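Local coordinates for chromosome-partitioning protein Spo0J (Thermus thermophilus HB27, PDB 1VZ0), which binds the centromere-like parS site, probably takes part in chromosome partitioning and stimulates the ATPase activity of Soj, at residues L155-L160 against G176-L181; K194-K199 against R204-L209. All coordinates share one frame; numbering follows the deposited sequence.

Contact 1 (L155-L160 against G176-L181)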
loop_
_atom_site.group_PDB
_atom_site.type_symbol
_atom_site.label_atom_id
_atom_site.label_comp_id
_atom_site.label_asym_id
_atom_site.label_seq_id
_atom_site.Cartn_x
_atom_site.Cartn_y
_atom_site.Cartn_z
ATOM N N LEU C 155 13.634 -10.519 -4.959
ATOM C CA LEU C 155 14.869 -9.990 -4.379
ATOM C C LEU C 155 15.752 -9.274 -5.402
ATOM O O LEU C 155 16.423 -8.293 -5.073
ATOM C CB LEU C 155 15.677 -11.117 -3.725
ATOM C CG LEU C 155 15.057 -11.740 -2.469
ATOM C CD1 LEU C 155 15.825 -12.992 -2.078
ATOM C CD2 LEU C 155 15.056 -10.720 -1.342
ATOM N N ARG C 156 15.762 -9.771 -6.637
ATOM C CA ARG C 156 16.561 -9.159 -7.696
ATOM C C ARG C 156 16.210 -7.686 -7.905
ATOM O O ARG C 156 17.067 -6.890 -8.281
ATOM C CB ARG C 156 16.381 -9.921 -9.016
ATOM C CG ARG C 156 17.186 -11.204 -9.099
ATOM C CD ARG C 156 16.778 -12.057 -10.307
ATOM N NE ARG C 156 16.948 -11.378 -11.593
ATOM C CZ ARG C 156 18.104 -10.895 -12.047
ATOM N NH1 ARG C 156 18.157 -10.302 -13.234
ATOM N NH2 ARG C 156 19.209 -10.993 -11.313
ATOM N N LEU C 157 14.952 -7.327 -7.671
ATOM C CA LEU C 157 14.531 -5.939 -7.855
ATOM C C LEU C 157 15.352 -4.981 -7.002
ATOM O O LEU C 157 15.582 -3.844 -7.392
ATOM C CB LEU C 157 13.046 -5.763 -7.501
ATOM C CG LEU C 157 12.027 -6.473 -8.387
ATOM C CD1 LEU C 157 10.658 -6.390 -7.744
ATOM C CD2 LEU C 157 12.026 -5.842 -9.773
ATOM N N LEU C 158 15.795 -5.448 -5.838
ATOM C CA LEU C 158 16.561 -4.604 -4.934
ATOM C C LEU C 158 17.916 -4.125 -5.438
ATOM O O LEU C 158 18.567 -3.324 -4.774
ATOM C CB LEU C 158 16.724 -5.292 -3.579
ATOM C CG LEU C 158 15.385 -5.553 -2.880
ATOM C CD1 LEU C 158 15.632 -6.179 -1.528
ATOM C CD2 LEU C 158 14.611 -4.250 -2.729
ATOM N N GLN C 159 18.363 -4.595 -6.595
ATOM C CA GLN C 159 19.630 -4.095 -7.088
ATOM C C GLN C 159 19.405 -2.979 -8.090
ATOM O O GLN C 159 20.348 -2.471 -8.695
ATOM C CB GLN C 159 20.475 -5.221 -7.683
ATOM C CG GLN C 159 19.777 -6.142 -8.629
ATOM C CD GLN C 159 20.557 -7.429 -8.842
ATOM O OE1 GLN C 159 20.788 -8.186 -7.897
ATOM N NE2 GLN C 159 20.971 -7.681 -10.083
ATOM N N LEU C 160 18.145 -2.580 -8.248
ATOM C CA LEU C 160 17.811 -1.497 -9.171
ATOM C C LEU C 160 18.016 -0.156 -8.465
ATOM O O LEU C 160 17.941 -0.065 -7.244
ATOM C CB LEU C 160 16.351 -1.616 -9.652
ATOM C CG LEU C 160 15.983 -2.691 -10.693
ATOM C CD1 LEU C 160 14.473 -2.686 -10.939
ATOM C CD2 LEU C 160 16.710 -2.417 -12.009
ATOM N N GLY C 176 7.893 -6.067 -15.428
ATOM C CA GLY C 176 8.587 -6.490 -16.623
ATOM C C GLY C 176 9.638 -5.482 -17.049
ATOM O O GLY C 176 10.733 -5.863 -17.458
ATOM N N HIS C 177 9.302 -4.200 -16.963
ATOM C CA HIS C 177 10.239 -3.146 -17.332
ATOM C C HIS C 177 11.453 -3.204 -16.415
ATOM O O HIS C 177 12.589 -2.989 -16.843
ATOM C CB HIS C 177 9.592 -1.776 -17.175
ATOM C CG HIS C 177 8.578 -1.464 -18.221
ATOM N ND1 HIS C 177 8.899 -1.355 -19.557
ATOM C CD2 HIS C 177 7.254 -1.203 -18.128
ATOM C CE1 HIS C 177 7.817 -1.035 -20.239
ATOM N NE2 HIS C 177 6.807 -0.937 -19.397
ATOM N N ALA C 178 11.177 -3.473 -15.144
ATOM C CA ALA C 178 12.196 -3.553 -14.124
ATOM C C ALA C 178 13.144 -4.713 -14.445
ATOM O O ALA C 178 14.371 -4.563 -14.380
ATOM C CB ALA C 178 11.533 -3.738 -12.742
ATOM N N ARG C 179 12.580 -5.862 -14.806
ATOM C CA ARG C 179 13.415 -7.010 -15.149
ATOM C C ARG C 179 14.286 -6.694 -16.355
ATOM O O ARG C 179 15.428 -7.153 -16.427
ATOM C CB ARG C 179 12.571 -8.248 -15.455
ATOM C CG ARG C 179 11.727 -8.717 -14.296
ATOM C CD ARG C 179 11.080 -10.056 -14.585
ATOM N NE ARG C 179 9.901 -10.226 -13.750
ATOM C CZ ARG C 179 8.665 -9.920 -14.130
ATOM N NH1 ARG C 179 7.656 -10.095 -13.292
ATOM N NH2 ARG C 179 8.430 -9.475 -15.351
ATOM N N ALA C 180 13.748 -5.930 -17.308
ATOM C CA ALA C 180 14.520 -5.567 -18.491
ATOM C C ALA C 180 15.681 -4.657 -18.076
ATOM O O ALA C 180 16.795 -4.802 -18.570
ATOM C CB ALA C 180 13.627 -4.862 -19.539
ATOM N N LEU C 181 15.415 -3.722 -17.168
ATOM C CA LEU C 181 16.455 -2.808 -16.698
ATOM C C LEU C 181 17.563 -3.569 -15.973
ATOM O O LEU C 181 18.705 -3.144 -15.989
ATOM C CB LEU C 181 15.863 -1.725 -15.774
ATOM C CG LEU C 181 14.932 -0.697 -16.436
ATOM C CD1 LEU C 181 14.358 0.233 -15.374
ATOM C CD2 LEU C 181 15.686 0.114 -17.493
HETATM O O HOH W 1 16.001 -9.526 -15.293
#
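A water links the guanidinium of Arg156 to the backbone carbonyl of Arg179. The water sits at the edge of the guanidinium, in its plane, 3.1 Å from Arg156 NH1. The water accepts from this nitrogen and donates to Arg179 O at 2.7 Å. This bridge is the polar part of the contact. The rest is aliphatic. The methyl of Ala178 receives two leucines. Leu157 brings CD2 to 3.7 Å from Ala178 CB, and Leu160 brings CD1 to 3.6 Å from the same Ala178 CB. The other branch of Leu160, CD2, lies 3.9 Å from Leu181 CB, one helical turn further along. The side chains of Leu160 and Leu181 cross at about a right angle. In Leu160, CG stands beside the backbone N and anti to the carbonyl carbon (chi1 -75°), and from there both methyls reach the helix. With an alanine in place of Leu160 both branches are gone, which is likely to leave a gap beside the methylene of Leu181 and the methyl of Ala178. Leu160 also touches Leu182, and Leu181 packs on Leu193 and Ile196 of helix 189-199. The contact thus joins the end of helix 148-156, the second helix of the inferred DNA-binding helix-turn-helix, and the turn after it to helix 175-183, within the HTH domain of the ParB family.

Contact 2 (K194-K199 against R204-L209)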
loop_
_atom_site.group_PDB
_atom_site.type_symbol
_atom_site.label_atom_id
_atom_site.label_comp_id
_atom_site.label_asym_id
_atom_site.label_seq_id
_atom_site.Cartn_x
_atom_site.Cartn_y
_atom_site.Cartn_z
ATOM N N LYS C 194 14.847 6.327 -18.234
ATOM C CA LYS C 194 14.391 7.533 -18.915
ATOM C C LYS C 194 13.779 7.186 -20.268
ATOM O O LYS C 194 12.692 7.657 -20.594
ATOM C CB LYS C 194 15.546 8.526 -19.109
ATOM C CG LYS C 194 16.001 9.223 -17.834
ATOM C CD LYS C 194 17.119 10.229 -18.110
ATOM C CE LYS C 194 16.663 11.313 -19.087
ATOM N NZ LYS C 194 17.746 12.285 -19.417
ATOM N N GLU C 195 14.478 6.366 -21.050
ATOM C CA GLU C 195 13.980 5.969 -22.363
ATOM C C GLU C 195 12.577 5.389 -22.250
ATOM O O GLU C 195 11.673 5.767 -22.994
ATOM C CB GLU C 195 14.909 4.930 -22.998
ATOM C CG GLU C 195 16.222 5.494 -23.500
ATOM C CD GLU C 195 16.039 6.425 -24.690
ATOM O OE1 GLU C 195 15.601 5.950 -25.758
ATOM O OE2 GLU C 195 16.332 7.633 -24.560
ATOM N N ILE C 196 12.396 4.472 -21.310
ATOM C CA ILE C 196 11.099 3.844 -21.119
ATOM C C ILE C 196 10.017 4.861 -20.777
ATOM O O ILE C 196 8.938 4.856 -21.371
ATOM C CB ILE C 196 11.147 2.795 -20.000
ATOM C CG1 ILE C 196 12.096 1.663 -20.397
ATOM C CG2 ILE C 196 9.727 2.286 -19.705
ATOM C CD1 ILE C 196 12.250 0.580 -19.328
ATOM N N LEU C 197 10.309 5.732 -19.816
ATOM C CA LEU C 197 9.350 6.741 -19.391
ATOM C C LEU C 197 9.032 7.767 -20.471
ATOM O O LEU C 197 7.863 8.060 -20.735
ATOM C CB LEU C 197 9.859 7.460 -18.145
ATOM C CG LEU C 197 10.026 6.558 -16.919
ATOM C CD1 LEU C 197 10.596 7.366 -15.759
ATOM C CD2 LEU C 197 8.669 5.944 -16.541
ATOM N N GLU C 198 10.069 8.309 -21.099
ATOM C CA GLU C 198 9.879 9.315 -22.128
ATOM C C GLU C 198 9.107 8.823 -23.332
ATOM O O GLU C 198 8.288 9.556 -23.882
ATOM C CB GLU C 198 11.223 9.853 -22.607
ATOM C CG GLU C 198 11.916 10.753 -21.620
ATOM C CD GLU C 198 13.199 11.330 -22.176
ATOM O OE1 GLU C 198 13.849 12.114 -21.454
ATOM O OE2 GLU C 198 13.555 11.003 -23.331
ATOM N N LYS C 199 9.364 7.585 -23.740
ATOM C CA LYS C 199 8.713 7.035 -24.923
ATOM C C LYS C 199 7.568 6.048 -24.697
ATOM O O LYS C 199 6.986 5.546 -25.660
ATOM C CB LYS C 199 9.781 6.411 -25.828
ATOM C CG LYS C 199 10.891 7.389 -26.178
ATOM C CD LYS C 199 12.017 6.745 -26.974
ATOM C CE LYS C 199 13.067 7.785 -27.355
ATOM N NZ LYS C 199 14.166 7.209 -28.181
ATOM N N ARG C 204 8.679 -5.472 -24.166
ATOM C CA ARG C 204 9.391 -5.997 -25.326
ATOM C C ARG C 204 10.412 -4.991 -25.860
ATOM O O ARG C 204 11.560 -5.343 -26.118
ATOM C CB ARG C 204 8.402 -6.350 -26.442
ATOM C CG ARG C 204 9.045 -6.919 -27.701
ATOM C CD ARG C 204 7.996 -7.083 -28.802
ATOM N NE ARG C 204 8.555 -7.548 -30.073
ATOM C CZ ARG C 204 8.949 -8.797 -30.315
ATOM N NH1 ARG C 204 9.449 -9.121 -31.503
ATOM N NH2 ARG C 204 8.835 -9.728 -29.376
ATOM N N GLN C 205 9.999 -3.742 -26.039
ATOM C CA GLN C 205 10.937 -2.756 -26.546
ATOM C C GLN C 205 11.968 -2.363 -25.496
ATOM O O GLN C 205 13.055 -1.912 -25.846
ATOM C CB GLN C 205 10.207 -1.523 -27.113
ATOM C CG GLN C 205 8.980 -1.101 -26.367
ATOM C CD GLN C 205 7.993 -0.320 -27.233
ATOM O OE1 GLN C 205 6.965 0.141 -26.748
ATOM N NE2 GLN C 205 8.302 -0.179 -28.517
ATOM N N ALA C 206 11.648 -2.544 -24.216
ATOM C CA ALA C 206 12.625 -2.228 -23.170
ATOM C C ALA C 206 13.741 -3.284 -23.255
ATOM O O ALA C 206 14.893 -3.008 -22.950
ATOM C CB ALA C 206 11.976 -2.253 -21.799
ATOM N N GLU C 207 13.387 -4.491 -23.683
ATOM C CA GLU C 207 14.363 -5.562 -23.833
ATOM C C GLU C 207 15.306 -5.235 -24.998
ATOM O O GLU C 207 16.475 -5.614 -24.995
ATOM C CB GLU C 207 13.656 -6.898 -24.104
ATOM C CG GLU C 207 12.881 -7.463 -22.926
ATOM C CD GLU C 207 12.088 -8.722 -23.288
ATOM O OE1 GLU C 207 11.415 -9.286 -22.405
ATOM O OE2 GLU C 207 12.138 -9.150 -24.457
ATOM N N ALA C 208 14.788 -4.526 -25.992
ATOM C CA ALA C 208 15.585 -4.155 -27.149
ATOM C C ALA C 208 16.599 -3.063 -26.806
ATOM O O ALA C 208 17.533 -2.814 -27.566
ATOM C CB ALA C 208 14.677 -3.688 -28.274
ATOM N N LEU C 209 16.421 -2.414 -25.662
ATOM C CA LEU C 209 17.342 -1.356 -25.261
ATOM C C LEU C 209 18.789 -1.830 -25.135
ATOM O O LEU C 209 19.724 -1.038 -25.271
ATOM C CB LEU C 209 16.882 -0.717 -23.949
ATOM C CG LEU C 209 15.722 0.258 -24.136
ATOM C CD1 LEU C 209 15.308 0.852 -22.820
ATOM C CD2 LEU C 209 16.153 1.346 -25.093
#
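This is a small apolar contact between helix 189-199 and helix 203-207 with the turn that follows it, near the C-terminal end of the modelled chain. Ile196 is its centre. Ile196 CD1 lies 3.8 Å from Ala206 CB, and Ile196 CG1 lies 4.1 Å from Leu209 CD1. CG1 is anti to the carbonyl carbon (chi1 -64°), which brings the end of the longer branch up to Ala206. The side chains of Ile196 and Leu209 lie at a slant to each other. The same methyl of Leu209 also meets the aliphatic base of Glu195, with Leu209 CD1 4.1 Å from Glu195 CB. The Glu195 side chain bends at chi2 (-68°), and Glu195 OE1 forms a salt bridge with Lys199 NZ one turn on, at 3.1 Å. The lysine comes in on the syn side of the carboxylate, 16° out of its plane. Gln205 OE1 accepts a hydrogen bond from Ser202 N in the connecting loop. Leu209 also touches Leu201. Leu60 and Gln61 of the second subunit pack on Lys194 and Leu197. Helix 175-183 packs against the pair through His177, which meets both Ile196 and Ala206, and through Ala180 on Ala206.

How the contacts relate
Both contacts belong to the ParB HTH domain, and their centres are 14 Å apart. Contact 1 is wholly buried at its touching residues, while contact 2 is only partly buried and lies farther from the centre of the chain. They share no helix, but they touch. Helix 175-183 has one face on contact 1; other residues of the same segment cover contact 2, and Leu181 touches both. In contact 1 two leucines meet at an alanine; in contact 2 an isoleucine lies between an alanine and a leucine. The polar parts differ. In contact 1 a water joins the two segments; in contact 2 the salt bridge stays within one helix.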